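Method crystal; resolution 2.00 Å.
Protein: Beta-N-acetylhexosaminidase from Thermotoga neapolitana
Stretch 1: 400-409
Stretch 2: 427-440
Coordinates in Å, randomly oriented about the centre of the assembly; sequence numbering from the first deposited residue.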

# COMPACT_ATOMS: atom_id res chain seq x y z
N ILE B 400 -5.41 -6.37 35.02
CA ILE B 400 -4.89 -5.12 34.52
C ILE B 400 -3.80 -5.41 33.51
O ILE B 400 -2.90 -6.21 33.78
CB ILE B 400 -4.36 -4.24 35.64
CG1 ILE B 400 -5.43 -4.06 36.71
CG2 ILE B 400 -4.00 -2.87 35.07
CD1 ILE B 400 -5.00 -3.22 37.94
N PHE B 401 -3.90 -4.77 32.34
CA PHE B 401 -2.86 -4.88 31.32
C PHE B 401 -2.14 -3.56 31.29
O PHE B 401 -2.71 -2.56 30.81
CB PHE B 401 -3.42 -5.16 29.91
CG PHE B 401 -3.98 -6.55 29.71
CD1 PHE B 401 -3.88 -7.51 30.70
CD2 PHE B 401 -4.51 -6.91 28.48
CE1 PHE B 401 -4.39 -8.79 30.51
CE2 PHE B 401 -5.01 -8.21 28.25
CZ PHE B 401 -4.95 -9.15 29.27
N ASP B 402 -0.89 -3.54 31.75
CA ASP B 402 -0.11 -2.30 31.68
C ASP B 402 0.78 -2.39 30.43
O ASP B 402 1.66 -3.25 30.30
CB ASP B 402 0.71 -2.10 32.97
CG ASP B 402 1.65 -0.88 32.93
OD1 ASP B 402 1.49 0.02 32.06
OD2 ASP B 402 2.54 -0.78 33.84
N PHE B 403 0.51 -1.49 29.48
CA PHE B 403 1.30 -1.47 28.26
C PHE B 403 2.44 -0.50 28.46
O PHE B 403 2.32 0.73 28.30
CB PHE B 403 0.43 -1.11 27.05
CG PHE B 403 -0.52 -2.21 26.67
CD1 PHE B 403 -0.09 -3.26 25.87
CD2 PHE B 403 -1.79 -2.27 27.20
CE1 PHE B 403 -0.94 -4.30 25.54
CE2 PHE B 403 -2.64 -3.31 26.89
CZ PHE B 403 -2.21 -4.33 26.06
N VAL B 404 3.55 -1.08 28.85
CA VAL B 404 4.67 -0.33 29.41
C VAL B 404 5.57 0.28 28.33
O VAL B 404 6.09 -0.42 27.46
CB VAL B 404 5.50 -1.22 30.30
CG1 VAL B 404 6.63 -0.40 30.91
CG2 VAL B 404 4.61 -1.89 31.37
N VAL B 405 5.77 1.58 28.44
CA VAL B 405 6.72 2.36 27.64
C VAL B 405 7.61 3.17 28.63
O VAL B 405 7.11 3.68 29.64
CB VAL B 405 5.98 3.26 26.66
CG1 VAL B 405 6.90 4.29 26.03
CG2 VAL B 405 5.28 2.41 25.59
N ASN B 406 8.94 3.14 28.39
CA ASN B 406 10.00 3.89 29.14
C ASN B 406 9.79 3.89 30.67
O ASN B 406 9.69 4.94 31.33
CB ASN B 406 10.21 5.33 28.57
CG ASN B 406 9.26 6.35 29.18
OD1 ASN B 406 8.07 6.08 29.32
ND2 ASN B 406 9.78 7.52 29.57
N ALA B 407 9.75 2.69 31.24
CA ALA B 407 9.49 2.54 32.67
C ALA B 407 10.71 3.02 33.47
O ALA B 407 10.61 3.32 34.66
CB ALA B 407 9.15 1.08 33.00
N SER B 408 11.85 3.10 32.79
CA SER B 408 13.13 3.37 33.43
C SER B 408 13.52 4.85 33.45
O SER B 408 14.68 5.16 33.76
CB SER B 408 14.23 2.57 32.73
OG SER B 408 14.00 1.18 32.90
N LYS B 409 12.59 5.74 33.13
CA LYS B 409 12.94 7.15 32.98
C LYS B 409 13.53 7.67 34.29
O LYS B 409 14.60 8.30 34.33
CB LYS B 409 11.72 8.00 32.64
CG LYS B 409 12.03 9.48 32.56
CD LYS B 409 10.77 10.31 32.38
CE LYS B 409 11.10 11.82 32.43
NZ LYS B 409 9.89 12.68 32.25
N TYR B 427 2.29 -7.09 32.58
CA TYR B 427 3.11 -6.04 32.01
C TYR B 427 3.45 -6.41 30.58
O TYR B 427 4.09 -7.45 30.32
CB TYR B 427 4.39 -5.82 32.83
CG TYR B 427 4.07 -5.26 34.18
CD1 TYR B 427 3.87 -3.89 34.34
CD2 TYR B 427 3.94 -6.08 35.30
CE1 TYR B 427 3.53 -3.36 35.55
CE2 TYR B 427 3.60 -5.55 36.55
CZ TYR B 427 3.41 -4.19 36.66
OH TYR B 427 3.09 -3.63 37.88
N PHE B 428 3.04 -5.55 29.66
CA PHE B 428 3.39 -5.73 28.27
C PHE B 428 4.51 -4.76 27.97
O PHE B 428 4.28 -3.56 27.84
CB PHE B 428 2.18 -5.50 27.33
CG PHE B 428 1.08 -6.54 27.47
CD1 PHE B 428 0.18 -6.49 28.54
CD2 PHE B 428 0.92 -7.54 26.51
CE1 PHE B 428 -0.85 -7.45 28.66
CE2 PHE B 428 -0.11 -8.51 26.63
CZ PHE B 428 -0.98 -8.46 27.71
N ILE B 429 5.73 -5.27 27.84
CA ILE B 429 6.84 -4.38 27.54
C ILE B 429 7.01 -4.28 26.04
O ILE B 429 7.49 -5.21 25.40
CB ILE B 429 8.18 -4.79 28.24
CG1 ILE B 429 8.13 -4.36 29.72
CG2 ILE B 429 9.32 -3.96 27.67
CD1 ILE B 429 7.74 -5.43 30.71
N ILE B 430 6.56 -3.16 25.50
CA ILE B 430 6.35 -3.08 24.06
C ILE B 430 7.35 -2.23 23.28
O ILE B 430 7.33 -2.24 22.06
CB ILE B 430 4.92 -2.59 23.75
CG1 ILE B 430 4.69 -1.16 24.24
CG2 ILE B 430 3.91 -3.56 24.31
CD1 ILE B 430 3.33 -0.61 23.80
N ARG B 431 8.18 -1.45 23.97
CA ARG B 431 9.27 -0.73 23.31
C ARG B 431 10.60 -1.26 23.77
O ARG B 431 11.10 -2.26 23.25
CB ARG B 431 9.20 0.76 23.56
CG ARG B 431 8.15 1.42 22.79
CD ARG B 431 8.58 2.78 22.43
NE ARG B 431 9.83 2.66 21.69
CZ ARG B 431 10.31 3.61 20.89
NH1 ARG B 431 9.61 4.73 20.69
NH2 ARG B 431 11.47 3.42 20.27
N ASN B 432 11.20 -0.56 24.72
CA ASN B 432 12.51 -0.89 25.25
C ASN B 432 12.48 -2.17 26.08
O ASN B 432 12.03 -2.15 27.22
CB ASN B 432 13.02 0.30 26.07
CG ASN B 432 14.43 0.09 26.59
OD1 ASN B 432 15.17 -0.79 26.11
ND2 ASN B 432 14.85 0.96 27.52
N PRO B 433 12.99 -3.28 25.53
CA PRO B 433 12.83 -4.54 26.27
C PRO B 433 13.69 -4.59 27.55
O PRO B 433 13.51 -5.48 28.39
CB PRO B 433 13.26 -5.61 25.24
CG PRO B 433 14.24 -4.92 24.40
CD PRO B 433 13.72 -3.49 24.26
N PHE B 434 14.62 -3.64 27.69
CA PHE B 434 15.47 -3.56 28.88
C PHE B 434 14.64 -3.28 30.12
O PHE B 434 14.99 -3.73 31.24
CB PHE B 434 16.53 -2.47 28.69
CG PHE B 434 17.65 -2.87 27.77
CD1 PHE B 434 18.13 -4.17 27.77
CD2 PHE B 434 18.21 -1.95 26.88
CE1 PHE B 434 19.17 -4.55 26.94
CE2 PHE B 434 19.25 -2.32 26.03
CZ PHE B 434 19.74 -3.62 26.06
N ASP B 435 13.49 -2.62 29.94
CA ASP B 435 12.60 -2.38 31.07
C ASP B 435 12.21 -3.70 31.72
O ASP B 435 11.92 -3.73 32.91
CB ASP B 435 11.30 -1.67 30.64
CG ASP B 435 11.54 -0.31 29.97
OD1 ASP B 435 12.55 0.36 30.28
OD2 ASP B 435 10.67 0.09 29.16
N ALA B 436 12.30 -4.81 30.99
CA ALA B 436 11.89 -6.08 31.58
C ALA B 436 12.65 -6.40 32.87
O ALA B 436 12.05 -6.96 33.80
CB ALA B 436 12.06 -7.22 30.57
N LYS B 437 13.93 -6.02 32.95
CA LYS B 437 14.72 -6.28 34.17
C LYS B 437 14.04 -5.71 35.42
O LYS B 437 14.18 -6.26 36.51
CB LYS B 437 16.16 -5.78 34.03
CG LYS B 437 16.40 -4.29 34.19
CD LYS B 437 17.88 -3.95 33.93
CE LYS B 437 18.50 -4.85 32.84
NZ LYS B 437 19.81 -4.37 32.32
N PHE B 438 13.34 -4.59 35.27
CA PHE B 438 12.76 -3.85 36.39
C PHE B 438 11.39 -4.37 36.86
O PHE B 438 10.70 -3.69 37.61
CB PHE B 438 12.64 -2.36 36.02
CG PHE B 438 13.97 -1.74 35.66
CD1 PHE B 438 14.84 -1.31 36.66
CD2 PHE B 438 14.34 -1.58 34.32
CE1 PHE B 438 16.07 -0.74 36.34
CE2 PHE B 438 15.58 -1.01 34.00
CZ PHE B 438 16.44 -0.59 35.01
N PHE B 439 11.03 -5.59 36.46
CA PHE B 439 9.77 -6.21 36.90
C PHE B 439 9.98 -7.65 37.36
O PHE B 439 9.38 -8.60 36.81
CB PHE B 439 8.71 -6.15 35.78
CG PHE B 439 8.33 -4.76 35.38
CD1 PHE B 439 9.07 -4.06 34.45
CD2 PHE B 439 7.26 -4.12 35.99
CE1 PHE B 439 8.73 -2.77 34.09
CE2 PHE B 439 6.91 -2.84 35.64
CZ PHE B 439 7.64 -2.15 34.69
N PRO B 440 10.84 -7.84 38.38
CA PRO B 440 11.09 -9.22 38.83
C PRO B 440 9.86 -9.77 39.52
O PRO B 440 9.13 -9.02 40.16
CB PRO B 440 12.27 -9.06 39.81
CG PRO B 440 12.18 -7.67 40.29
CD PRO B 440 11.62 -6.85 39.15

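Tyr427 opens the contact as the partner of Asp402 in a parallel bridge, their CA atoms 4.9 Å apart and both side chains on the same face of the sheet. The tyrosine ring presents its edge to stretch 1: CD1 lies 3.7 Å from Val404 CG2, and CE1 lies 3.2 Å from Asp402 OD2, an oxygen that is hydrogen-bonded elsewhere in the structure.

Phe428 carries the strand pairing. Its N donates to Asp402 O (2.8 Å, 172° at the hydrogen) and its O accepts from Val404 N (2.8 Å, 149°), so its backbone straddles Phe403, the alternation expected of parallel strands, whose axes here diverge by 21°. On the face it shares with Phe403, the two rings form an offset stack, with centroids 4.6 Å apart and planes at 23°. Phe401 also packs against it, CG to Phe428 CE1 at 3.4 Å, but with planes at 57° that pair is oblique. These contacts help make Phe428 the residue most covered by the other stretch.

Ile429 returns to the face of Val404, CG1 reaching Val404 CB at 4.1 Å. The ladder then loosens: Ile430 N to Val404 O is a weak hydrogen bond, long at 3.4 Å though nearly linear at 175°. Ile430 CG1 meets Val405 CG2 at 3.9 Å, while Arg431 CG approaches the same methyl, Val405 CG2, at 4.1 Å.

Beyond the strand, Asp435, in a 3-10 segment, points toward stretch 1 and engages the turn beginning at Asn406. Its carboxylate accepts from two neighbours: OD1 from Ser408 OG at 3.1 Å, and OD2, weakly, from Ala407 N at 3.5 Å and 169°. Phe438 CE2 sits 2.9 Å from Ser408 OG, a tight approach. Finally, the Phe439 ring meets Ala407 edge-on, CZ to Ala407 CB at 3.9 Å.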